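Local coordinates for endo-beta-1,2-glucanase (Talaromyces funiculosus, PDB 6IMV), which hydrolyses internal beta-1,2-glucosidic linkages of beta-1,2-glucans as a fungal endo-acting glycoside hydrolase, at residues T72-S84 and G138-D150. Residues are numbered along the deposited sequence; the frame is centred on the assembly and turned at random.
With BGC (beta-D-glucopyranose), chain D; BGC (beta-D-glucopyranose), chain I.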
# COMPACT_ATOMS: atom_id res chain seq x y z
N THR A 72 10.19 7.41 19.46
CA THR A 72 10.57 6.74 20.71
C THR A 72 11.04 5.31 20.41
O THR A 72 12.20 5.02 20.49
CB THR A 72 9.43 6.75 21.74
OG1 THR A 72 8.24 6.28 21.11
CG2 THR A 72 9.17 8.12 22.32
N VAL A 73 10.07 4.45 20.08
CA VAL A 73 10.19 2.99 20.01
C VAL A 73 9.85 2.58 18.58
O VAL A 73 8.67 2.59 18.21
CB VAL A 73 9.22 2.31 21.00
CG1 VAL A 73 9.20 0.80 20.85
CG2 VAL A 73 9.50 2.69 22.44
N LYS A 74 10.85 2.17 17.79
CA LYS A 74 10.59 1.66 16.44
C LYS A 74 9.91 0.28 16.50
O LYS A 74 10.03 -0.44 17.47
CB LYS A 74 11.88 1.60 15.63
CG LYS A 74 12.89 0.53 16.02
CD LYS A 74 14.08 0.50 15.09
CE LYS A 74 15.34 -0.02 15.72
NZ LYS A 74 15.88 0.95 16.71
N HIS A 75 9.19 -0.07 15.43
CA HIS A 75 8.87 -1.45 15.11
C HIS A 75 10.07 -2.05 14.38
O HIS A 75 10.39 -1.59 13.28
CB HIS A 75 7.60 -1.55 14.23
CG HIS A 75 6.33 -1.24 14.95
ND1 HIS A 75 5.11 -1.20 14.29
CD2 HIS A 75 6.08 -0.95 16.25
CE1 HIS A 75 4.16 -0.89 15.15
NE2 HIS A 75 4.73 -0.75 16.36
N PRO A 76 10.74 -3.08 14.94
CA PRO A 76 11.96 -3.63 14.33
C PRO A 76 11.69 -4.66 13.22
O PRO A 76 12.61 -5.30 12.74
CB PRO A 76 12.63 -4.33 15.54
CG PRO A 76 11.44 -4.87 16.33
CD PRO A 76 10.37 -3.80 16.18
N PHE A 77 10.43 -4.82 12.86
CA PHE A 77 9.99 -5.80 11.86
C PHE A 77 9.37 -5.05 10.68
O PHE A 77 9.00 -3.88 10.80
CB PHE A 77 8.98 -6.77 12.47
CG PHE A 77 7.78 -6.09 13.06
CD1 PHE A 77 6.70 -5.74 12.27
CD2 PHE A 77 7.74 -5.76 14.41
CE1 PHE A 77 5.60 -5.10 12.80
CE2 PHE A 77 6.63 -5.13 14.95
CZ PHE A 77 5.57 -4.79 14.14
N SER A 78 9.26 -5.74 9.54
CA SER A 78 8.59 -5.22 8.35
C SER A 78 8.24 -6.40 7.45
O SER A 78 8.27 -7.56 7.89
CB SER A 78 9.44 -4.16 7.65
OG SER A 78 8.67 -3.43 6.69
N ALA A 79 7.84 -6.10 6.22
CA ALA A 79 7.38 -7.11 5.28
C ALA A 79 7.47 -6.54 3.86
O ALA A 79 7.68 -5.33 3.70
CB ALA A 79 5.97 -7.53 5.62
N ALA A 80 7.29 -7.41 2.86
CA ALA A 80 7.44 -7.06 1.45
C ALA A 80 6.40 -6.00 1.03
O ALA A 80 6.63 -5.25 0.09
CB ALA A 80 7.35 -8.31 0.60
N SER A 81 5.29 -5.93 1.77
CA SER A 81 4.23 -4.94 1.56
C SER A 81 4.74 -3.51 1.84
O SER A 81 4.45 -2.59 1.06
CB SER A 81 3.03 -5.29 2.41
OG SER A 81 3.45 -5.69 3.71
N LYS A 82 5.50 -3.33 2.92
CA LYS A 82 6.08 -2.00 3.24
C LYS A 82 7.25 -1.71 2.29
O LYS A 82 7.43 -0.60 1.83
CB LYS A 82 6.53 -1.91 4.70
CG LYS A 82 5.43 -2.19 5.72
CD LYS A 82 5.32 -3.64 6.15
CE LYS A 82 4.00 -3.96 6.82
NZ LYS A 82 2.85 -3.72 5.90
N GLU A 83 8.03 -2.74 1.98
CA GLU A 83 9.08 -2.66 0.96
C GLU A 83 8.51 -2.10 -0.36
O GLU A 83 9.14 -1.29 -0.99
CB GLU A 83 9.70 -4.03 0.72
CG GLU A 83 10.52 -4.54 1.89
CD GLU A 83 11.82 -3.80 2.13
OE1 GLU A 83 12.72 -3.89 1.26
OE2 GLU A 83 11.93 -3.14 3.19
N SER A 84 7.31 -2.55 -0.73
CA SER A 84 6.66 -2.14 -1.98
C SER A 84 6.40 -0.63 -1.98
O SER A 84 6.59 0.02 -3.01
CB SER A 84 5.41 -2.96 -2.26
OG SER A 84 4.29 -2.44 -1.56
N GLY A 138 12.97 -19.07 -1.59
CA GLY A 138 12.99 -19.00 -3.06
C GLY A 138 13.04 -17.57 -3.59
O GLY A 138 12.55 -17.32 -4.68
N GLY A 139 13.64 -16.65 -2.82
CA GLY A 139 13.86 -15.26 -3.23
C GLY A 139 12.73 -14.31 -2.81
O GLY A 139 12.80 -13.10 -3.09
N PHE A 140 11.72 -14.85 -2.14
CA PHE A 140 10.62 -14.10 -1.56
C PHE A 140 10.97 -13.74 -0.12
O PHE A 140 11.92 -14.30 0.45
CB PHE A 140 9.34 -14.94 -1.61
CG PHE A 140 8.89 -15.29 -3.00
CD1 PHE A 140 8.21 -14.36 -3.78
CD2 PHE A 140 9.14 -16.54 -3.54
CE1 PHE A 140 7.78 -14.69 -5.06
CE2 PHE A 140 8.71 -16.86 -4.82
CZ PHE A 140 8.03 -15.94 -5.57
N LEU A 141 10.20 -12.82 0.46
CA LEU A 141 10.44 -12.35 1.82
C LEU A 141 9.26 -12.71 2.72
O LEU A 141 8.11 -12.42 2.39
CB LEU A 141 10.65 -10.84 1.83
CG LEU A 141 11.83 -10.31 1.02
CD1 LEU A 141 11.87 -8.79 1.09
CD2 LEU A 141 13.15 -10.90 1.50
N PRO A 142 9.52 -13.28 3.91
CA PRO A 142 8.50 -13.40 4.95
C PRO A 142 8.39 -12.04 5.66
O PRO A 142 9.05 -11.11 5.26
CB PRO A 142 9.13 -14.45 5.88
CG PRO A 142 10.60 -14.10 5.83
CD PRO A 142 10.84 -13.70 4.39
N TRP A 143 7.58 -11.96 6.71
CA TRP A 143 7.76 -10.88 7.70
C TRP A 143 9.13 -11.08 8.35
O TRP A 143 9.50 -12.20 8.69
CB TRP A 143 6.63 -10.88 8.73
CG TRP A 143 5.33 -10.37 8.21
CD1 TRP A 143 4.49 -10.99 7.34
CD2 TRP A 143 4.70 -9.12 8.55
NE1 TRP A 143 3.39 -10.22 7.11
CE2 TRP A 143 3.49 -9.06 7.83
CE3 TRP A 143 5.04 -8.04 9.38
CZ2 TRP A 143 2.63 -7.97 7.91
CZ3 TRP A 143 4.19 -6.96 9.46
CH2 TRP A 143 3.00 -6.93 8.73
N PHE A 144 9.89 -9.99 8.47
CA PHE A 144 11.30 -10.06 8.84
C PHE A 144 11.63 -9.01 9.90
O PHE A 144 10.95 -7.99 10.02
CB PHE A 144 12.20 -9.86 7.61
CG PHE A 144 11.90 -8.63 6.79
CD1 PHE A 144 12.35 -7.37 7.19
CD2 PHE A 144 11.18 -8.72 5.61
CE1 PHE A 144 12.06 -6.25 6.43
CE2 PHE A 144 10.91 -7.60 4.85
CZ PHE A 144 11.35 -6.36 5.26
N THR A 145 12.71 -9.28 10.63
CA THR A 145 13.32 -8.36 11.58
C THR A 145 14.46 -7.65 10.85
O THR A 145 15.34 -8.30 10.31
CB THR A 145 13.82 -9.12 12.81
OG1 THR A 145 12.71 -9.78 13.42
CG2 THR A 145 14.52 -8.23 13.81
N SER A 146 14.41 -6.31 10.82
CA SER A 146 15.34 -5.51 10.02
C SER A 146 16.27 -4.65 10.90
O SER A 146 17.04 -3.85 10.37
CB SER A 146 14.58 -4.67 9.01
OG SER A 146 13.46 -4.06 9.62
N SER A 147 16.22 -4.84 12.22
CA SER A 147 16.95 -4.00 13.19
C SER A 147 18.44 -4.36 13.26
O SER A 147 19.22 -3.55 13.71
CB SER A 147 16.30 -4.04 14.56
OG SER A 147 15.90 -5.36 14.89
N SER A 148 18.84 -5.56 12.82
CA SER A 148 20.27 -5.88 12.68
C SER A 148 20.65 -5.91 11.20
O SER A 148 19.78 -5.83 10.34
CB SER A 148 20.63 -7.17 13.38
OG SER A 148 20.20 -7.14 14.72
N GLN A 149 21.95 -6.02 10.91
CA GLN A 149 22.46 -5.84 9.55
C GLN A 149 21.88 -6.93 8.62
O GLN A 149 21.51 -6.64 7.49
CB GLN A 149 23.99 -5.80 9.58
CG GLN A 149 24.65 -5.56 8.22
CD GLN A 149 24.27 -4.24 7.59
OE1 GLN A 149 23.76 -3.32 8.24
NE2 GLN A 149 24.51 -4.13 6.29
N ASP A 150 21.81 -8.17 9.10
CA ASP A 150 21.22 -9.26 8.33
C ASP A 150 19.76 -9.46 8.76
O ASP A 150 19.47 -9.47 9.94
CB ASP A 150 21.98 -10.57 8.51
CG ASP A 150 23.31 -10.63 7.79
OD1 ASP A 150 23.69 -9.65 7.14
OD2 ASP A 150 23.95 -11.70 7.86
C2 BGC D . -1.88 -8.95 5.08
C3 BGC D . -0.42 -9.32 4.86
C4 BGC D . -0.11 -10.65 5.55
C5 BGC D . -1.08 -11.71 5.02
C6 BGC D . -0.92 -13.08 5.63
C1 BGC D . -2.78 -10.10 4.63
O2 BGC D . -2.23 -7.83 4.28
O3 BGC D . 0.45 -8.32 5.37
O4 BGC D . 1.23 -11.02 5.26
O5 BGC D . -2.42 -11.31 5.27
O6 BGC D . -1.11 -13.00 7.02
C2 BGC I . 0.66 -5.57 12.07
C3 BGC I . 1.11 -4.22 12.65
C4 BGC I . 1.49 -3.21 11.56
C5 BGC I . 0.41 -3.18 10.47
C6 BGC I . 0.75 -2.25 9.30
C1 BGC I . -0.37 -5.37 10.97
O1 BGC I . -0.80 -6.58 10.35
O2 BGC I . 0.07 -6.34 13.09
O3 BGC I . 2.21 -4.40 13.55
O4 BGC I . 1.70 -1.89 12.10
O5 BGC I . 0.18 -4.51 9.97
O6 BGC I . 1.90 -2.76 8.62
O HOH W 1 6.67 -10.25 3.53
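Leu141 CB packs against Ala80 CB at 4.3 Å. A water joins the same two residues by accepting from Ala80 N and donating to Leu141 O. Trp143 follows and reaches into the glucose-binding site. CG lies anti to its carbonyl carbon (chi1 -74°), which sets the indole on Ala79. The methyl CB of Ala79 sits over one indole face, 3.7 Å from the centroid of the five-membered ring, a CH-pi contact. Phe77 CD1 meets the indole edge near CZ3, the two side chains lying side by side. Lys82 crosses the indole at about a right angle, with Lys82 CE 3.7 Å from Trp143 CH2. Trp143 NE1 gives an almost straight bond (176°) to O4 of one glucose. Phe77 CZ approaches O3 of the other. An alanine in place of Trp143 would probably cost the glucose O4 this indole donor and uncover the Ala79 methyl. Phe144 and Ser78 form an antiparallel hydrogen-bonded pair. Ser78 N donates to Phe144 O at 2.9 Å. Phe144 N donates back to Ser78 O at 3.0 Å. The Phe144 ring lies face-on against the Ser78-Ala79 peptide. Glu83 OE2 lies at its edge, but the carboxylate is held by Lys123, Tyr127 and Ser58. Thr145 and Phe77 are a non-hydrogen-bonded pair. Ser146 N closes the ladder on Pro76 O at 2.8 Å, while its OG bonds to Ser58 O. Ser147 OG touches Pro76 CB. Strand 144-145 thus lies between strands 71-78 and 152-153 of an antiparallel sheet. Strand 57-64 flanks 71-78, with Met57 against Phe144, and helix 163-182 packs on Ala80 through Leu169.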